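PDB 4ZU2: putative isohexenylglutaconyl-CoA hydratase from Pseudomonas aeruginosa, which probably hydrates isohexenylglutaconyl-CoA in citronellate breakdown, as a member of the crotonase (enoyl-CoA hydratase/isomerase) family. Local coordinates for residues L22-S27 and G67-D72; G75-A78 and A83-T86; L10-E15 and V56-D61. All blocks are in the same frame, centred on the assembly; numbering follows the deposited sequence.

Interaction 1. Residues L22-S27 and G67-D72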
loop_
_atom_site.group_PDB
_atom_site.type_symbol
_atom_site.label_atom_id
_atom_site.label_comp_id
_atom_site.label_asym_id
_atom_site.label_seq_id
_atom_site.Cartn_x
_atom_site.Cartn_y
_atom_site.Cartn_z
ATOM N N LEU A 22 -28.660 0.802 7.393
ATOM C CA LEU A 22 -29.133 1.579 6.275
ATOM C C LEU A 22 -30.414 0.874 5.861
ATOM O O LEU A 22 -30.434 -0.352 5.628
ATOM C CB LEU A 22 -28.115 1.584 5.124
ATOM C CG LEU A 22 -26.640 1.842 5.493
ATOM C CD1 LEU A 22 -25.745 1.785 4.266
ATOM C CD2 LEU A 22 -26.487 3.121 6.212
ATOM N N ASN A 23 -31.471 1.654 5.794
ATOM C CA ASN A 23 -32.806 1.117 5.798
ATOM C C ASN A 23 -33.703 1.740 4.730
ATOM O O ASN A 23 -34.649 2.449 5.030
ATOM C CB ASN A 23 -33.374 1.341 7.215
ATOM C CG ASN A 23 -34.632 0.536 7.486
ATOM O OD1 ASN A 23 -35.466 0.957 8.265
ATOM N ND2 ASN A 23 -34.767 -0.614 6.854
ATOM N N ARG A 24 -33.360 1.499 3.475
ATOM C CA ARG A 24 -34.250 1.776 2.354
ATOM C C ARG A 24 -34.155 0.573 1.427
ATOM O O ARG A 24 -33.604 0.704 0.340
ATOM C CB ARG A 24 -33.813 3.053 1.606
ATOM C CG ARG A 24 -34.094 4.355 2.350
ATOM C CD ARG A 24 -33.365 5.586 1.760
ATOM N NE ARG A 24 -34.185 6.297 0.773
ATOM C CZ ARG A 24 -33.992 6.277 -0.545
ATOM N NH1 ARG A 24 -32.992 5.576 -1.080
ATOM N NH2 ARG A 24 -34.816 6.967 -1.341
ATOM N N PRO A 25 -34.647 -0.604 1.881
ATOM C CA PRO A 25 -34.432 -1.898 1.221
ATOM C C PRO A 25 -35.002 -1.950 -0.180
ATOM O O PRO A 25 -34.540 -2.702 -1.039
ATOM C CB PRO A 25 -35.174 -2.886 2.128
ATOM C CG PRO A 25 -36.133 -2.033 2.940
ATOM C CD PRO A 25 -35.378 -0.759 3.152
ATOM N N GLN A 26 -36.033 -1.150 -0.371
ATOM C CA GLN A 26 -36.678 -0.917 -1.645
ATOM C C GLN A 26 -35.752 -0.484 -2.755
ATOM O O GLN A 26 -35.974 -0.859 -3.900
ATOM C CB GLN A 26 -37.767 0.157 -1.466
ATOM C CG GLN A 26 -37.287 1.469 -0.709
ATOM C CD GLN A 26 -37.355 1.331 0.823
ATOM O OE1 GLN A 26 -37.067 0.287 1.314
ATOM N NE2 GLN A 26 -37.751 2.362 1.546
ATOM N N SER A 27 -34.747 0.338 -2.436
ATOM C CA SER A 27 -33.759 0.765 -3.435
ATOM C C SER A 27 -32.374 0.218 -3.119
ATOM O O SER A 27 -31.363 0.885 -3.390
ATOM C CB SER A 27 -33.711 2.288 -3.543
ATOM O OG SER A 27 -33.161 2.879 -2.394
ATOM N N GLY A 67 -25.517 2.447 -3.997
ATOM C CA GLY A 67 -25.011 3.635 -4.680
ATOM C C GLY A 67 -25.774 4.895 -4.297
ATOM O O GLY A 67 -26.476 4.918 -3.318
ATOM N N GLY A 68 -25.600 5.962 -5.055
ATOM C CA GLY A 68 -26.394 7.160 -4.860
ATOM C C GLY A 68 -27.816 6.849 -5.307
ATOM O O GLY A 68 -28.039 6.006 -6.191
ATOM N N ASP A 69 -28.765 7.479 -4.638
ATOM C CA ASP A 69 -30.192 7.405 -4.968
ATOM C C ASP A 69 -30.474 8.097 -6.311
ATOM O O ASP A 69 -30.209 9.305 -6.458
ATOM C CB ASP A 69 -31.039 8.091 -3.863
ATOM C CG ASP A 69 -32.545 8.146 -4.198
ATOM O OD1 ASP A 69 -33.207 7.073 -4.286
ATOM O OD2 ASP A 69 -33.068 9.267 -4.358
ATOM N N ILE A 70 -31.082 7.391 -7.265
ATOM C CA ILE A 70 -31.167 7.977 -8.627
ATOM C C ILE A 70 -32.200 9.099 -8.697
ATOM O O ILE A 70 -32.022 10.049 -9.439
ATOM C CB ILE A 70 -31.330 6.901 -9.778
ATOM C CG1 ILE A 70 -31.202 7.522 -11.202
ATOM C CG2 ILE A 70 -32.661 6.189 -9.666
ATOM C CD1 ILE A 70 -29.768 8.050 -11.644
ATOM N N LYS A 71 -33.232 9.014 -7.878
ATOM C CA LYS A 71 -34.268 10.030 -7.817
ATOM C C LYS A 71 -33.628 11.328 -7.425
ATOM O O LYS A 71 -33.849 12.344 -8.059
ATOM C CB LYS A 71 -35.350 9.663 -6.809
ATOM C CG LYS A 71 -36.145 8.419 -7.193
ATOM C CD LYS A 71 -37.186 8.000 -6.120
ATOM C CE LYS A 71 -36.515 7.350 -4.887
ATOM N NZ LYS A 71 -35.400 6.338 -5.154
ATOM N N ASP A 72 -32.793 11.289 -6.396
ATOM C CA ASP A 72 -32.153 12.514 -5.959
ATOM C C ASP A 72 -31.173 13.041 -6.995
ATOM O O ASP A 72 -31.066 14.248 -7.166
ATOM C CB ASP A 72 -31.516 12.354 -4.581
ATOM C CG ASP A 72 -32.547 12.339 -3.480
ATOM O OD1 ASP A 72 -33.746 12.625 -3.764
ATOM O OD2 ASP A 72 -32.160 12.027 -2.339
#
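Arg24 reaches out of the 22-27 loop to the carboxylate of Asp69, and Lys71 closes on the same oxygen from the helix side. The tight part of the contact lies within 67-72 and rests on a capping bond. Asp69, with CG anti to the backbone N (chi1 176°), sits at the N-cap of helix 70-76, where its OD2 accepts from Asp72 N at 2.9 Å from above the carboxylate plane. Its other oxygen, OD1, takes Lys71 NZ in a salt bridge modelled so short that its exact length is doubtful; the lysine chain bends at chi3 and chi4 to fold back onto its own helix start. The bridge across the segments is looser: Arg24 NH2 to Asp69 OD1 is 3.4 Å, a weak hydrogen bond, with the carboxylate oxygen at the guanidinium edge and the two planes nearly perpendicular. Arg24 NH2 and Lys71 NZ, 3.9 Å apart, share OD1, which probably offsets their like charges. Asp69 is buried, whereas Lys71 is open to solvent. Arg24 NH1 also makes a weak hydrogen bond to Ala30 O, and backbone bonds from Met31 to Gly67 and Asp69 tie the two loops together. The arrangement is a salt-bridge network built on a helix N-cap, joining the loop after strand 17-22 to the start of helix 70-76 in the crotonase fold.

Interaction 2. Residues G75-A78 and A83-T86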
loop_
_atom_site.group_PDB
_atom_site.type_symbol
_atom_site.label_atom_id
_atom_site.label_comp_id
_atom_site.label_asym_id
_atom_site.label_seq_id
_atom_site.Cartn_x
_atom_site.Cartn_y
_atom_site.Cartn_z
ATOM N N GLY A 75 -33.391 14.723 -9.542
ATOM C CA GLY A 75 -33.827 16.013 -9.027
ATOM C C GLY A 75 -32.833 17.172 -9.078
ATOM O O GLY A 75 -33.246 18.324 -9.137
ATOM N N ALA A 76 -31.528 16.888 -9.057
ATOM C CA ALA A 76 -30.530 17.944 -8.962
ATOM C C ALA A 76 -30.244 18.632 -10.293
ATOM O O ALA A 76 -29.709 19.736 -10.321
ATOM C CB ALA A 76 -29.212 17.395 -8.334
ATOM N N ARG A 77 -30.590 17.997 -11.406
ATOM C CA ARG A 77 -30.339 18.640 -12.697
ATOM C C ARG A 77 -31.092 19.958 -12.780
ATOM O O ARG A 77 -30.631 20.864 -13.433
ATOM C CB ARG A 77 -30.799 17.798 -13.853
ATOM C CG ARG A 77 -29.882 16.699 -14.158
ATOM C CD ARG A 77 -29.785 16.462 -15.579
ATOM N NE ARG A 77 -29.034 15.249 -15.793
ATOM C CZ ARG A 77 -27.714 15.187 -15.918
ATOM N NH1 ARG A 77 -26.945 16.288 -15.855
ATOM N NH2 ARG A 77 -27.171 13.999 -16.129
ATOM N N ALA A 78 -32.233 20.046 -12.102
ATOM C CA ALA A 78 -33.031 21.263 -12.097
ATOM C C ALA A 78 -32.263 22.431 -11.500
ATOM O O ALA A 78 -32.568 23.590 -11.819
ATOM C CB ALA A 78 -34.342 21.036 -11.327
ATOM N N ALA A 83 -25.342 22.303 -7.784
ATOM C CA ALA A 83 -26.034 21.371 -6.894
ATOM C C ALA A 83 -25.276 20.079 -6.903
ATOM O O ALA A 83 -25.141 19.428 -5.857
ATOM C CB ALA A 83 -27.527 21.128 -7.339
ATOM N N TYR A 84 -24.817 19.661 -8.087
ATOM C CA TYR A 84 -24.038 18.438 -8.159
ATOM C C TYR A 84 -22.772 18.563 -7.302
ATOM O O TYR A 84 -22.456 17.651 -6.580
ATOM C CB TYR A 84 -23.766 18.037 -9.623
ATOM C CG TYR A 84 -25.021 17.436 -10.232
ATOM C CD1 TYR A 84 -25.495 16.199 -9.796
ATOM C CD2 TYR A 84 -25.771 18.124 -11.182
ATOM C CE1 TYR A 84 -26.668 15.649 -10.314
ATOM C CE2 TYR A 84 -26.948 17.582 -11.690
ATOM C CZ TYR A 84 -27.392 16.350 -11.240
ATOM O OH TYR A 84 -28.530 15.786 -11.744
ATOM N N ARG A 85 -22.087 19.715 -7.366
ATOM C CA ARG A 85 -20.846 19.959 -6.616
ATOM C C ARG A 85 -21.073 19.907 -5.112
ATOM O O ARG A 85 -20.391 19.175 -4.384
ATOM C CB ARG A 85 -20.249 21.321 -7.027
ATOM C CG ARG A 85 -18.881 21.674 -6.569
ATOM C CD ARG A 85 -18.486 23.148 -6.987
ATOM N NE ARG A 85 -19.309 24.187 -6.361
ATOM C CZ ARG A 85 -19.392 24.418 -5.049
ATOM N NH1 ARG A 85 -18.693 23.705 -4.168
ATOM N NH2 ARG A 85 -20.152 25.392 -4.604
ATOM N N THR A 86 -22.055 20.652 -4.637
ATOM C CA THR A 86 -22.285 20.812 -3.200
ATOM C C THR A 86 -22.755 19.525 -2.518
ATOM O O THR A 86 -22.350 19.217 -1.398
ATOM C CB THR A 86 -23.328 21.911 -2.955
ATOM O OG1 THR A 86 -22.736 23.182 -3.144
ATOM C CG2 THR A 86 -23.824 21.867 -1.591
#
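The Tyr84 ring carries Ala76 CB over one face and meets Arg77 CG at its edge, in the ring plane. The methyl group stands 3.5 Å above that plane and offset toward the rim, close to CE1 and CZ. At 3.9 Å from the ring centroid and 24° off the normal, it makes a CH-pi contact. Arg77 also has a flat group here: Tyr84 OH lies over one face of its guanidinium, 4.0 Å above the plane and again toward the rim, with the guanidinium and ring planes 52° apart. Tyr84 CG is anti to the carbonyl carbon (chi1 -76°), which sends the ring from helix 81-99 across to the 75-78 segment, toward the end of helix 70-76. There its OH is modelled unusually close to Arg77 CG, a spacing that should be treated as doubtful. The hydroxyl also lies near Arg77 N, but the angle is too poor for a hydrogen bond; its polar partner is Met73 O, earlier in helix 70-76.

The contact lies where helix 70-76 gives way, over a short connection, to helix 81-99 of the crotonase fold, and the tyrosine spans the two. The backbones come close, with the CA atoms of Ala76 and Ala83 6.0 Å apart. Small side chains suit this approach: Ala83 CB packs 3.9 Å from Ala76 O, and the two methyl groups touch.

The second subunit also packs here. Arg77 bends at chi2 and carries its guanidinium to it, where NH1 hydrogen-bonds to Val242 O of the second subunit, and Tyr84 packs on Ala239 of that same subunit.

Interaction 3. Residues L10-E15 and V56-D61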
loop_
_atom_site.group_PDB
_atom_site.type_symbol
_atom_site.label_atom_id
_atom_site.label_comp_id
_atom_site.label_asym_id
_atom_site.label_seq_id
_atom_site.Cartn_x
_atom_site.Cartn_y
_atom_site.Cartn_z
ATOM N N LEU A 10 -32.056 2.826 11.049
ATOM C CA LEU A 10 -32.461 2.269 12.319
ATOM C C LEU A 10 -31.241 2.162 13.250
ATOM O O LEU A 10 -30.232 1.467 12.961
ATOM C CB LEU A 10 -33.111 0.906 12.096
ATOM C CG LEU A 10 -34.409 0.920 11.266
ATOM C CD1 LEU A 10 -34.807 -0.473 10.878
ATOM C CD2 LEU A 10 -35.562 1.600 12.001
ATOM N N LEU A 11 -31.350 2.858 14.374
ATOM C CA LEU A 11 -30.297 2.903 15.374
ATOM C C LEU A 11 -30.515 1.856 16.487
ATOM O O LEU A 11 -31.629 1.730 17.017
ATOM C CB LEU A 11 -30.250 4.313 15.948
ATOM C CG LEU A 11 -30.283 5.430 14.892
ATOM C CD1 LEU A 11 -30.084 6.820 15.492
ATOM C CD2 LEU A 11 -29.195 5.165 13.873
ATOM N N GLU A 12 -29.467 1.095 16.825
ATOM C CA GLU A 12 -29.561 0.079 17.900
ATOM C C GLU A 12 -28.418 0.144 18.922
ATOM O O GLU A 12 -27.438 -0.586 18.830
ATOM C CB GLU A 12 -29.610 -1.333 17.308
ATOM C CG GLU A 12 -30.530 -1.533 16.071
ATOM C CD GLU A 12 -30.464 -2.985 15.543
ATOM O OE1 GLU A 12 -30.844 -3.900 16.299
ATOM O OE2 GLU A 12 -30.006 -3.228 14.405
ATOM N N PRO A 13 -28.531 1.016 19.915
ATOM C CA PRO A 13 -27.431 1.114 20.892
ATOM C C PRO A 13 -27.409 0.078 22.043
ATOM O O PRO A 13 -28.106 0.219 23.041
ATOM C CB PRO A 13 -27.602 2.537 21.454
ATOM C CG PRO A 13 -29.005 2.928 21.150
ATOM C CD PRO A 13 -29.557 2.055 20.099
ATOM N N ILE A 14 -26.557 -0.927 21.918
ATOM C CA ILE A 14 -26.355 -1.923 22.964
ATOM C C ILE A 14 -25.085 -1.627 23.773
ATOM O O ILE A 14 -24.004 -2.093 23.431
ATOM C CB ILE A 14 -26.225 -3.342 22.372
ATOM C CG1 ILE A 14 -25.194 -3.376 21.215
ATOM C CG2 ILE A 14 -27.566 -3.797 21.839
ATOM C CD1 ILE A 14 -24.260 -4.628 21.178
ATOM N N GLU A 15 -25.227 -0.870 24.856
ATOM C CA GLU A 15 -24.130 -0.617 25.778
ATOM C C GLU A 15 -23.144 0.357 25.154
ATOM O O GLU A 15 -23.450 1.534 25.011
ATOM C CB GLU A 15 -23.431 -1.914 26.198
ATOM C CG GLU A 15 -24.324 -2.948 26.832
ATOM C CD GLU A 15 -23.778 -4.368 26.643
ATOM O OE1 GLU A 15 -23.411 -4.710 25.488
ATOM O OE2 GLU A 15 -23.707 -5.137 27.643
ATOM N N VAL A 56 -21.363 -0.315 14.159
ATOM C CA VAL A 56 -21.585 -1.357 13.167
ATOM C C VAL A 56 -22.549 -0.805 12.126
ATOM O O VAL A 56 -23.549 -0.186 12.428
ATOM C CB VAL A 56 -22.083 -2.660 13.799
ATOM C CG1 VAL A 56 -21.946 -3.787 12.800
ATOM C CG2 VAL A 56 -21.274 -2.979 15.055
ATOM N N LEU A 57 -22.155 -0.972 10.890
ATOM C CA LEU A 57 -22.747 -0.308 9.803
ATOM C C LEU A 57 -23.234 -1.426 8.932
ATOM O O LEU A 57 -22.460 -2.302 8.548
ATOM C CB LEU A 57 -21.705 0.536 9.081
ATOM C CG LEU A 57 -22.270 1.387 7.953
ATOM C CD1 LEU A 57 -23.453 2.201 8.401
ATOM C CD2 LEU A 57 -21.170 2.294 7.386
ATOM N N ARG A 58 -24.533 -1.414 8.665
ATOM C CA ARG A 58 -25.167 -2.550 8.024
ATOM C C ARG A 58 -26.356 -2.119 7.165
ATOM O O ARG A 58 -26.874 -1.019 7.300
ATOM C CB ARG A 58 -25.606 -3.576 9.083
ATOM C CG ARG A 58 -25.491 -5.022 8.609
ATOM C CD ARG A 58 -25.977 -6.045 9.636
ATOM N NE ARG A 58 -27.040 -5.541 10.510
ATOM C CZ ARG A 58 -27.011 -5.560 11.845
ATOM N NH1 ARG A 58 -25.970 -6.068 12.526
ATOM N NH2 ARG A 58 -28.054 -5.069 12.512
ATOM N N GLY A 59 -26.767 -3.007 6.268
ATOM C CA GLY A 59 -27.820 -2.721 5.320
ATOM C C GLY A 59 -29.028 -3.622 5.544
ATOM O O GLY A 59 -28.902 -4.802 5.850
ATOM N N ALA A 60 -30.218 -3.054 5.416
ATOM C CA ALA A 60 -31.411 -3.835 5.612
ATOM C C ALA A 60 -31.545 -4.832 4.464
ATOM O O ALA A 60 -31.121 -4.554 3.332
ATOM C CB ALA A 60 -32.598 -2.940 5.678
ATOM N N ASP A 61 -32.069 -6.020 4.783
ATOM C CA ASP A 61 -32.532 -6.995 3.790
ATOM C C ASP A 61 -31.524 -7.630 2.859
ATOM O O ASP A 61 -31.872 -8.002 1.747
ATOM C CB ASP A 61 -33.587 -6.337 2.935
ATOM C CG ASP A 61 -34.867 -7.042 3.024
ATOM O OD1 ASP A 61 -35.025 -8.015 2.259
ATOM O OD2 ASP A 61 -35.683 -6.647 3.894
HETATM O O HOH W 1 -31.116 -4.201 11.967
#
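Glu12 swings CG anti to its carbonyl carbon (chi1 -43°) and then runs extended, while Arg58 kinks at chi3 (30°), and these shapes bring a carboxylate oxygen and a guanidinium nitrogen together between two strands that are not neighbours. Glu12 OE2 and Arg58 NH2 are 3.3 Å apart, a salt bridge without a direct hydrogen bond. The oxygen lies at the guanidinium edge, near its plane, but the carboxylate is turned 71° from that plane and the side chains cross at about a right angle; of the two carboxylate oxygens, only OE2 touches the arginine. A water completes the link: it donates to Glu12 OE2 at 2.9 Å and accepts from Arg58 NH2 at 3.2 Å, in the guanidinium plane. The negative carboxylate probably also offsets the like charges of Arg58 NH1 and Arg19 NH1. Both side chains pack on Thr21 of the strand between them, and Glu12 on Arg19 as well. Such a bridge over an intervening strand, between residues on the same face of a sheet, here spans strands 9-14 and 54-59 across strand 17-22, at the outer edge of the mixed beta-sheet of the crotonase fold.

From the N terminus, the chain enters on strand 9-14, which opens interaction 3, and turns back along strand 17-22 into the loop that opens interaction 1. After helix 33-47, strand 54-59 closes interaction 3; residues 67-72 then close interaction 1, so the two cross, their segments alternating along the chain. They also touch directly, since Leu22 probably hydrogen-bonds through its backbone to Arg58 and Ala60. Interaction 2 follows in series, closing the short turn between helices 70-76 and 81-99. It shares helix 70-76 with interaction 1, their centres about 17 Å apart. The sheet's first strands, the loop after strand 17-22 and the two helices 70-76 and 81-99 are thereby linked in succession.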